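Local coordinates for protein fructokinase (Silicibacter sp., PDB 3C8U) that probably transfers a phosphate group from ATP to fructose, as expected of a fructokinase, at residues Met158-Trp169 with Val180-Ala191; Pro17-Val25 with Cys92-Arg100. All coordinates share one frame; numbering follows the deposited sequence. Where two conformers were deposited one is given.

In the fold
Contact 1 and contact 2 sit on opposite sides of the chain's centre, with their own centres 35 Å apart and their nearest atoms about 18 Å apart, so neither touches the other. What relates them is the parallel sheet with strand order 2-3-1-4-5. Contact 2 lies at the start of strand 23-28, the middle strand, and ties it to the end of helix 85-97. Beyond that strand, Gly-29 to Ser-36 fit a P-loop (Walker A) pattern, consistent with nucleotide binding in a P-loop kinase. Contact 1, a helical pair following strand 150-154, borders this loop: Leu-161 touches Ala-30, and the Arg-168 side chain lies near the loop without touching it.

Contact 1: residues Met158-Trp169 with Val180-Ala191; sequences MADLEARLVQRW and VARAQGNDLANA
A trans first torsion (chi1 -176°) and a bend at chi2 carry the Arg-182 chain over one face of the Trp-169 ring, while Trp-169, its CG anti to the carbonyl carbon, turns that face to meet it. Arg-182 CG stands 3.6 Å from the centroid of the Trp-169 six-membered ring, a CH-pi contact close to the ring normal. Farther out, the guanidinium covers the CZ3-CH2 end, its plane tilted 34° from the ring. Asp-187 OD2 lies in plane at the indole edge, 3.5 Å from Trp-169 NE1. The same oxygen takes a salt bridge from Arg-168 NH2 at 2.7 Å, reached from above the carboxylate plane, with the two flat groups nearly perpendicular. Leu-165 CD2 covers one face of the Arg-168 guanidinium, so an apolar branch backs the ion pair. Between the helices, Leu-165 CB meets Ala-183 CB at 3.8 Å, and Leu-165 CD1 lies against Asp-187 CB and Leu-188 CD2. Val-166 CG2 packs on Val-180 CG2 at one end; at the other, Ala-191 CB touches the selenium of Met-158 and Leu-161 CD1. Gln-184 NE2 donates to Glu-162 OE2 at 2.9 Å, nearly straight, and the Glu-162 stem runs across Leu-188 CD1. Helix 158-171 packs against two consecutive helices, 176-184 and 186-195, joined at Gly-185, the N-cap of the second; segment 186-191 runs antiparallel to 158-169 at 158°. Ala-179 of helix 176-184 also touches Val-166 and Trp-169, while Leu-161 reaches Ala-30 in the loop after strand 23-28.

Contact 2: residues Pro17-Val25 with Cys92-Arg100; sequences PRQPGRQLV and CHALKHQER
Arg-22, at the entry to central strand 23-28 of the parallel sheet, grips the C-terminal end of helix 85-97 and the chain that follows through three backbone carbonyls. Its side chain runs extended to CD and then bends at chi3 (-69°), which carries the guanidinium beside them. NH1 donates to Leu-95 O at 2.6 Å and to Gln-98 O at 2.9 Å, the latter almost in line with the carbonyl bond; NH2 reaches Glu-99 O from above that carbonyl's plane. Arg-22 N meets Lys-96 O at 2.8 Å, nearly straight and on a lone pair. Gly-21 CA lies 3.5 Å from Lys-96 O, where a side chain would clash with that carbonyl and with the His-97 ring. Leu-24 CD2 packs against Leu-95 CB at 4.0 Å and CD1 against Cys-92 O. Lys-96 NZ donates to two waters within hydrogen-bonding distance of Arg-22 O; the first also lies by Pro-20 O and accepts from Gln-19 NE2, whose amide bonds Asp-149. In the next shell, Cys-124 O takes the Arg-22 NE proton. A leucine in place of Arg-22 would probably leave those three carbonyls without these donors and let the turn after the helix move. Three partly negative oxygens converging on the guanidinium are likely to steady its positive charge; Glu-99 OE1, 4.7 Å from Arg-22 NH2, lies near but not in contact.

Contact 1: residues Met158-Trp169 with Val180-Ala191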
loop_
_atom_site.group_PDB
_atom_site.type_symbol
_atom_site.label_atom_id
_atom_site.label_comp_id
_atom_site.label_asym_id
_atom_site.label_seq_id
_atom_site.Cartn_x
_atom_site.Cartn_y
_atom_site.Cartn_z
HETATM N N MSE A 158 17.519 1.444 -0.629
HETATM C CA MSE A 158 17.332 2.886 -0.743
HETATM C C MSE A 158 17.879 3.444 -2.043
HETATM O O MSE A 158 17.312 4.384 -2.614
HETATM C CB MSE A 158 17.983 3.618 0.421
HETATM C CG MSE A 158 17.123 3.668 1.651
HETATM SE SE MSE A 158 15.611 4.894 1.408
HETATM C CE MSE A 158 16.168 5.848 -0.149
ATOM N N ALA A 159 18.986 2.853 -2.493
ATOM C CA ALA A 159 19.673 3.325 -3.689
ATOM C C ALA A 159 18.802 3.052 -4.895
ATOM O O ALA A 159 18.661 3.864 -5.805
ATOM C CB ALA A 159 21.050 2.652 -3.843
ATOM N N ASP A 160 18.161 1.899 -4.853
ATOM C CA ASP A 160 17.324 1.470 -5.967
ATOM C C ASP A 160 16.043 2.314 -5.982
ATOM O O ASP A 160 15.532 2.725 -7.045
ATOM C CB ASP A 160 17.033 -0.040 -5.892
ATOM C CG ASP A 160 18.296 -0.887 -6.036
ATOM O OD1 ASP A 160 19.313 -0.355 -6.532
ATOM O OD2 ASP A 160 18.288 -2.071 -5.648
ATOM N N LEU A 161 15.524 2.585 -4.791
ATOM C CA LEU A 161 14.289 3.416 -4.688
ATOM C C LEU A 161 14.532 4.778 -5.307
ATOM O O LEU A 161 13.691 5.352 -6.015
ATOM C CB LEU A 161 13.837 3.601 -3.235
ATOM C CG LEU A 161 13.239 2.377 -2.537
ATOM C CD1 LEU A 161 12.915 2.683 -1.049
ATOM C CD2 LEU A 161 11.996 1.856 -3.269
ATOM N N GLU A 162 15.718 5.288 -5.037
ATOM C CA GLU A 162 16.065 6.635 -5.474
ATOM C C GLU A 162 16.090 6.713 -7.000
ATOM O O GLU A 162 15.509 7.591 -7.602
ATOM C CB GLU A 162 17.434 7.055 -4.931
ATOM C CG GLU A 162 17.642 8.534 -5.061
ATOM C CD GLU A 162 18.897 9.024 -4.355
ATOM O OE1 GLU A 162 19.336 8.403 -3.358
ATOM O OE2 GLU A 162 19.449 10.040 -4.809
ATOM N N ALA A 163 16.813 5.779 -7.592
ATOM C CA ALA A 163 16.945 5.706 -9.051
ATOM C C ALA A 163 15.590 5.591 -9.694
ATOM O O ALA A 163 15.309 6.182 -10.726
ATOM C CB ALA A 163 17.834 4.525 -9.471
ATOM N N ARG A 164 14.717 4.845 -9.048
ATOM C CA ARG A 164 13.396 4.594 -9.628
ATOM C C ARG A 164 12.529 5.809 -9.531
ATOM O O ARG A 164 11.789 6.139 -10.447
ATOM C CB ARG A 164 12.726 3.417 -8.949
ATOM C CG ARG A 164 13.480 2.195 -9.192
ATOM C CD ARG A 164 12.634 1.012 -8.908
ATOM N NE ARG A 164 13.438 -0.172 -8.670
ATOM C CZ ARG A 164 13.016 -1.218 -7.975
ATOM N NH1 ARG A 164 11.794 -1.215 -7.435
ATOM N NH2 ARG A 164 13.828 -2.251 -7.812
ATOM N N LEU A 165 12.699 6.526 -8.430
ATOM C CA LEU A 165 11.971 7.779 -8.203
ATOM C C LEU A 165 12.440 8.872 -9.143
ATOM O O LEU A 165 11.639 9.657 -9.642
ATOM C CB LEU A 165 12.063 8.220 -6.740
ATOM C CG LEU A 165 11.216 7.327 -5.819
ATOM C CD1 LEU A 165 11.539 7.518 -4.331
ATOM C CD2 LEU A 165 9.748 7.535 -6.092
ATOM N N VAL A 166 13.738 8.911 -9.420
ATOM C CA VAL A 166 14.252 9.952 -10.333
ATOM C C VAL A 166 13.675 9.704 -11.724
ATOM O O VAL A 166 13.172 10.621 -12.363
ATOM C CB VAL A 166 15.778 10.059 -10.337
ATOM C CG1 VAL A 166 16.286 10.949 -11.491
ATOM C CG2 VAL A 166 16.243 10.627 -8.995
ATOM N N GLN A 167 13.698 8.455 -12.150
ATOM C CA GLN A 167 13.112 8.087 -13.451
ATOM C C GLN A 167 11.648 8.494 -13.531
ATOM O O GLN A 167 11.176 9.017 -14.560
ATOM C CB GLN A 167 13.264 6.601 -13.764
ATOM C CG GLN A 167 12.944 6.268 -15.250
ATOM C CD GLN A 167 13.781 7.081 -16.256
ATOM O OE1 GLN A 167 15.010 6.975 -16.293
ATOM N NE2 GLN A 167 13.108 7.884 -17.087
ATOM N N ARG A 168 10.955 8.308 -12.422
ATOM C CA ARG A 168 9.525 8.652 -12.356
ATOM C C ARG A 168 9.355 10.105 -12.719
ATOM O O ARG A 168 8.552 10.472 -13.561
ATOM C CB ARG A 168 8.934 8.366 -10.962
ATOM C CG ARG A 168 7.548 8.950 -10.734
ATOM C CD ARG A 168 6.784 8.156 -9.666
ATOM N NE ARG A 168 6.758 8.810 -8.353
ATOM C CZ ARG A 168 6.346 8.208 -7.235
ATOM N NH1 ARG A 168 5.956 6.939 -7.267
ATOM N NH2 ARG A 168 6.343 8.859 -6.080
ATOM N N TRP A 169 10.192 10.926 -12.120
ATOM C CA TRP A 169 10.081 12.363 -12.269
ATOM C C TRP A 169 10.588 12.805 -13.637
ATOM O O TRP A 169 10.140 13.820 -14.201
ATOM C CB TRP A 169 10.756 13.084 -11.106
ATOM C CG TRP A 169 9.932 12.898 -9.886
ATOM C CD1 TRP A 169 10.185 12.069 -8.831
ATOM C CD2 TRP A 169 8.651 13.476 -9.645
ATOM N NE1 TRP A 169 9.149 12.128 -7.926
ATOM C CE2 TRP A 169 8.197 12.990 -8.399
ATOM C CE3 TRP A 169 7.849 14.377 -10.352
ATOM C CZ2 TRP A 169 6.972 13.380 -7.840
ATOM C CZ3 TRP A 169 6.632 14.771 -9.791
ATOM C CH2 TRP A 169 6.208 14.268 -8.549
ATOM N N VAL A 180 15.861 14.795 -9.532
ATOM C CA VAL A 180 16.643 14.387 -8.342
ATOM C C VAL A 180 16.175 15.163 -7.096
ATOM O O VAL A 180 15.972 14.604 -6.012
ATOM C CB VAL A 180 18.164 14.596 -8.582
ATOM C CG1 VAL A 180 18.943 14.621 -7.241
ATOM C CG2 VAL A 180 18.701 13.513 -9.525
ATOM N N ALA A 181 15.987 16.460 -7.272
ATOM C CA ALA A 181 15.642 17.338 -6.145
ATOM C C ALA A 181 14.270 16.954 -5.621
ATOM O O ALA A 181 14.015 16.874 -4.418
ATOM C CB ALA A 181 15.657 18.828 -6.566
ATOM N N ARG A 182 13.396 16.675 -6.564
ATOM C CA ARG A 182 11.999 16.377 -6.245
ATOM C C ARG A 182 11.950 15.094 -5.451
ATOM O O ARG A 182 11.292 14.986 -4.413
ATOM C CB ARG A 182 11.177 16.243 -7.526
ATOM C CG ARG A 182 9.708 16.025 -7.322
ATOM C CD ARG A 182 9.050 17.252 -6.736
ATOM N NE ARG A 182 7.600 17.156 -6.877
ATOM C CZ ARG A 182 6.912 17.680 -7.891
ATOM N NH1 ARG A 182 7.538 18.367 -8.846
ATOM N NH2 ARG A 182 5.595 17.526 -7.942
ATOM N N ALA A 183 12.651 14.108 -5.968
ATOM C CA ALA A 183 12.660 12.769 -5.365
ATOM C C ALA A 183 13.315 12.767 -3.994
ATOM O O ALA A 183 12.873 12.068 -3.071
ATOM C CB ALA A 183 13.367 11.780 -6.258
ATOM N N GLN A 184 14.389 13.539 -3.889
ATOM C CA GLN A 184 15.218 13.586 -2.671
ATOM C C GLN A 184 14.429 14.313 -1.592
ATOM O O GLN A 184 14.658 14.196 -0.395
ATOM C CB GLN A 184 16.604 14.211 -2.913
ATOM C CG GLN A 184 17.647 13.134 -3.276
ATOM C CD GLN A 184 19.004 13.685 -3.733
ATOM O OE1 GLN A 184 19.257 14.889 -3.666
ATOM N NE2 GLN A 184 19.883 12.792 -4.208
ATOM N N GLY A 185 13.439 15.036 -2.045
ATOM C CA GLY A 185 12.594 15.721 -1.122
ATOM C C GLY A 185 11.688 14.661 -0.513
ATOM O O GLY A 185 12.122 13.645 0.045
ATOM N N ASN A 186 10.420 14.932 -0.672
ATOM C CA ASN A 186 9.314 14.141 -0.108
ATOM C C ASN A 186 9.494 12.615 -0.154
ATOM O O ASN A 186 9.691 11.943 0.873
ATOM C CB ASN A 186 8.083 14.524 -0.937
ATOM C CG ASN A 186 6.782 14.235 -0.271
ATOM O OD1 ASN A 186 6.685 13.944 0.929
ATOM N ND2 ASN A 186 5.726 14.335 -1.077
ATOM N N ASP A 187 9.317 12.076 -1.354
ATOM C CA ASP A 187 9.268 10.614 -1.546
ATOM C C ASP A 187 10.367 9.912 -0.749
ATOM O O ASP A 187 10.108 8.928 -0.041
ATOM C CB ASP A 187 9.323 10.229 -3.022
ATOM C CG ASP A 187 7.989 10.433 -3.734
ATOM O OD1 ASP A 187 6.946 10.370 -3.056
ATOM O OD2 ASP A 187 7.981 10.655 -4.968
ATOM N N LEU A 188 11.588 10.452 -0.833
ATOM C CA LEU A 188 12.771 9.765 -0.254
ATOM C C LEU A 188 12.797 9.950 1.256
ATOM O O LEU A 188 13.246 9.075 1.985
ATOM C CB LEU A 188 14.117 10.215 -0.872
ATOM C CG LEU A 188 14.747 9.370 -2.004
ATOM C CD1 LEU A 188 16.264 9.641 -2.034
ATOM C CD2 LEU A 188 14.487 7.848 -1.910
ATOM N N ALA A 189 12.290 11.094 1.712
ATOM C CA ALA A 189 12.187 11.367 3.147
ATOM C C ALA A 189 11.203 10.364 3.745
ATOM O O ALA A 189 11.389 9.839 4.849
ATOM C CB ALA A 189 11.722 12.824 3.428
ATOM N N ASN A 190 10.166 10.082 2.975
ATOM C CA ASN A 190 9.117 9.121 3.416
ATOM C C ASN A 190 9.689 7.711 3.457
ATOM O O ASN A 190 9.454 6.934 4.374
ATOM C CB ASN A 190 7.890 9.183 2.494
ATOM C CG ASN A 190 7.126 10.509 2.627
ATOM O OD1 ASN A 190 7.248 11.221 3.630
ATOM N ND2 ASN A 190 6.416 10.878 1.573
ATOM N N ALA A 191 10.468 7.410 2.424
ATOM C CA ALA A 191 11.110 6.087 2.302
ATOM C C ALA A 191 11.978 5.873 3.522
ATOM O O ALA A 191 12.023 4.812 4.103
ATOM C CB ALA A 191 11.929 5.954 1.008
#

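Contact 2: residues Pro17-Val25 with Cys92-Arg100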
loop_
_atom_site.group_PDB
_atom_site.type_symbol
_atom_site.label_atom_id
_atom_site.label_comp_id
_atom_site.label_asym_id
_atom_site.label_seq_id
_atom_site.Cartn_x
_atom_site.Cartn_y
_atom_site.Cartn_z
ATOM N N PRO A 17 -8.475 -21.337 6.580
ATOM C CA PRO A 17 -9.663 -21.654 5.774
ATOM C C PRO A 17 -10.951 -21.626 6.597
ATOM O O PRO A 17 -12.036 -21.435 6.050
ATOM C CB PRO A 17 -9.385 -23.081 5.280
ATOM C CG PRO A 17 -7.997 -23.360 5.603
ATOM C CD PRO A 17 -7.520 -22.450 6.635
ATOM N N ARG A 18 -10.819 -21.793 7.911
ATOM C CA ARG A 18 -12.015 -21.874 8.777
ATOM C C ARG A 18 -12.426 -20.515 9.314
ATOM O O ARG A 18 -13.445 -20.368 9.977
ATOM C CB ARG A 18 -11.777 -22.812 9.951
ATOM C CG ARG A 18 -11.476 -24.192 9.510
ATOM C CD ARG A 18 -12.272 -25.168 10.256
ATOM N NE ARG A 18 -11.869 -26.508 9.901
ATOM C CZ ARG A 18 -12.479 -27.606 10.320
ATOM N NH1 ARG A 18 -13.517 -27.519 11.129
ATOM N NH2 ARG A 18 -12.035 -28.789 9.947
ATOM N N GLN A 19 -11.626 -19.517 8.998
ATOM C CA GLN A 19 -11.835 -18.174 9.560
ATOM C C GLN A 19 -13.053 -17.474 8.925
ATOM O O GLN A 19 -13.134 -17.325 7.714
ATOM C CB GLN A 19 -10.584 -17.302 9.391
ATOM C CG GLN A 19 -10.712 -15.944 10.003
ATOM C CD GLN A 19 -9.385 -15.197 10.048
ATOM O OE1 GLN A 19 -8.353 -15.747 10.471
ATOM N NE2 GLN A 19 -9.404 -13.938 9.620
ATOM N N PRO A 20 -14.012 -17.049 9.750
ATOM C CA PRO A 20 -15.140 -16.338 9.147
ATOM C C PRO A 20 -14.755 -15.016 8.515
ATOM O O PRO A 20 -13.909 -14.267 9.006
ATOM C CB PRO A 20 -16.091 -16.083 10.334
ATOM C CG PRO A 20 -15.729 -17.094 11.346
ATOM C CD PRO A 20 -14.236 -17.357 11.176
ATOM N N GLY A 21 -15.414 -14.761 7.405
ATOM C CA GLY A 21 -15.349 -13.458 6.775
ATOM C C GLY A 21 -14.197 -13.390 5.815
ATOM O O GLY A 21 -13.639 -14.382 5.412
ATOM N N ARG A 22 -13.824 -12.180 5.481
ATOM C CA ARG A 22 -12.814 -11.971 4.474
ATOM C C ARG A 22 -11.448 -11.851 5.146
ATOM O O ARG A 22 -11.310 -11.302 6.247
ATOM C CB ARG A 22 -13.165 -10.709 3.685
ATOM C CG ARG A 22 -12.227 -10.416 2.588
ATOM C CD ARG A 22 -12.657 -9.203 1.801
ATOM N NE ARG A 22 -13.867 -9.440 1.027
ATOM C CZ ARG A 22 -15.041 -8.880 1.260
ATOM N NH1 ARG A 22 -15.211 -8.045 2.275
ATOM N NH2 ARG A 22 -16.059 -9.170 0.487
ATOM N N GLN A 23 -10.441 -12.379 4.477
ATOM C CA GLN A 23 -9.048 -12.310 4.966
ATOM C C GLN A 23 -8.297 -11.160 4.299
ATOM O O GLN A 23 -8.533 -10.827 3.145
ATOM C CB GLN A 23 -8.355 -13.661 4.782
ATOM C CG GLN A 23 -8.900 -14.705 5.803
ATOM C CD GLN A 23 -8.373 -16.110 5.596
ATOM O OE1 GLN A 23 -7.697 -16.641 6.460
ATOM N NE2 GLN A 23 -8.662 -16.704 4.446
ATOM N N LEU A 24 -7.457 -10.531 5.106
ATOM C CA LEU A 24 -6.593 -9.403 4.700
ATOM C C LEU A 24 -5.116 -9.764 4.676
ATOM O O LEU A 24 -4.522 -10.266 5.634
ATOM C CB LEU A 24 -6.807 -8.212 5.619
ATOM C CG LEU A 24 -8.231 -7.637 5.787
ATOM C CD1 LEU A 24 -8.155 -6.293 6.518
ATOM C CD2 LEU A 24 -8.855 -7.424 4.476
ATOM N N VAL A 25 -4.532 -9.477 3.538
ATOM C CA VAL A 25 -3.102 -9.613 3.330
ATOM C C VAL A 25 -2.515 -8.269 2.994
ATOM O O VAL A 25 -2.920 -7.610 2.030
ATOM C CB VAL A 25 -2.769 -10.666 2.210
ATOM C CG1 VAL A 25 -1.251 -10.705 1.918
ATOM C CG2 VAL A 25 -3.274 -12.054 2.581
ATOM N N CYS A 92 -10.448 -0.977 6.495
ATOM C CA CYS A 92 -9.818 -2.257 6.826
ATOM C C CYS A 92 -10.752 -3.115 7.689
ATOM O O CYS A 92 -10.945 -4.334 7.437
ATOM C CB CYS A 92 -8.478 -2.042 7.527
ATOM S SG CYS A 92 -7.234 -1.368 6.393
ATOM N N HIS A 93 -11.364 -2.462 8.662
ATOM C CA HIS A 93 -12.325 -3.167 9.537
ATOM C C HIS A 93 -13.548 -3.646 8.775
ATOM O O HIS A 93 -14.005 -4.797 8.959
ATOM C CB HIS A 93 -12.681 -2.375 10.782
ATOM C CG HIS A 93 -11.574 -2.358 11.795
ATOM N ND1 HIS A 93 -11.090 -3.510 12.390
ATOM C CD2 HIS A 93 -10.845 -1.337 12.309
ATOM C CE1 HIS A 93 -10.107 -3.194 13.219
ATOM N NE2 HIS A 93 -9.937 -1.887 13.189
ATOM N N ALA A 94 -14.051 -2.789 7.888
ATOM C CA ALA A 94 -15.293 -3.087 7.133
ATOM C C ALA A 94 -15.071 -4.293 6.216
ATOM O O ALA A 94 -15.938 -5.152 6.050
ATOM C CB ALA A 94 -15.774 -1.874 6.305
ATOM N N LEU A 95 -13.874 -4.369 5.688
ATOM C CA LEU A 95 -13.522 -5.431 4.728
ATOM C C LEU A 95 -13.639 -6.838 5.291
ATOM O O LEU A 95 -13.955 -7.808 4.572
ATOM C CB LEU A 95 -12.137 -5.219 4.147
ATOM C CG LEU A 95 -12.049 -4.157 3.058
ATOM C CD1 LEU A 95 -10.586 -3.840 2.726
ATOM C CD2 LEU A 95 -12.860 -4.560 1.797
ATOM N N LYS A 96 -13.421 -6.943 6.592
ATOM C CA LYS A 96 -13.462 -8.260 7.254
ATOM C C LYS A 96 -14.858 -8.845 7.222
ATOM O O LYS A 96 -15.064 -9.999 6.822
ATOM C CB LYS A 96 -12.974 -8.174 8.704
ATOM C CG LYS A 96 -13.015 -9.504 9.458
ATOM C CD LYS A 96 -12.620 -9.315 10.934
ATOM C CE LYS A 96 -12.223 -10.617 11.624
ATOM N NZ LYS A 96 -11.014 -11.265 11.009
ATOM N N HIS A 97 -15.852 -8.049 7.607
ATOM C CA HIS A 97 -17.174 -8.638 7.754
ATOM C C HIS A 97 -18.286 -8.085 6.918
ATOM O O HIS A 97 -19.362 -8.675 6.878
ATOM C CB HIS A 97 -17.576 -8.713 9.216
ATOM C CG HIS A 97 -17.042 -9.942 9.891
ATOM N ND1 HIS A 97 -17.290 -11.215 9.412
ATOM C CD2 HIS A 97 -16.239 -10.098 10.973
ATOM C CE1 HIS A 97 -16.686 -12.098 10.183
ATOM N NE2 HIS A 97 -16.035 -11.450 11.132
ATOM N N GLN A 98 -18.029 -7.013 6.189
ATOM C CA GLN A 98 -19.043 -6.541 5.224
ATOM C C GLN A 98 -18.907 -7.293 3.916
ATOM O O GLN A 98 -17.799 -7.592 3.474
ATOM C CB GLN A 98 -18.936 -5.034 4.976
ATOM C CG GLN A 98 -19.103 -4.248 6.205
ATOM C CD GLN A 98 -20.469 -4.469 6.850
ATOM O OE1 GLN A 98 -20.562 -4.884 8.006
ATOM N NE2 GLN A 98 -21.531 -4.185 6.100
ATOM N N GLU A 99 -20.041 -7.569 3.286
ATOM C CA GLU A 99 -20.030 -8.341 2.040
ATOM C C GLU A 99 -19.462 -7.524 0.898
ATOM O O GLU A 99 -18.666 -7.980 0.089
ATOM C CB GLU A 99 -21.445 -8.806 1.677
ATOM C CG GLU A 99 -21.966 -9.902 2.598
ATOM C CD GLU A 99 -21.051 -11.117 2.657
ATOM O OE1 GLU A 99 -20.009 -11.144 1.962
ATOM O OE2 GLU A 99 -21.385 -12.065 3.408
ATOM N N ARG A 100 -19.910 -6.294 0.877
ATOM C CA ARG A 100 -19.648 -5.375 -0.226
ATOM C C ARG A 100 -19.172 -4.055 0.343
ATOM O O ARG A 100 -19.816 -3.473 1.205
ATOM C CB ARG A 100 -20.936 -5.191 -1.032
ATOM C CG ARG A 100 -20.778 -4.621 -2.433
ATOM C CD ARG A 100 -22.085 -4.777 -3.232
ATOM N NE ARG A 100 -21.964 -5.783 -4.281
ATOM C CZ ARG A 100 -22.558 -6.971 -4.253
ATOM N NH1 ARG A 100 -23.341 -7.310 -3.233
ATOM N NH2 ARG A 100 -22.370 -7.818 -5.255
HETATM O O HOH W 1 -11.793 -12.571 8.508
HETATM O O HOH W 2 -9.589 -10.619 8.406
#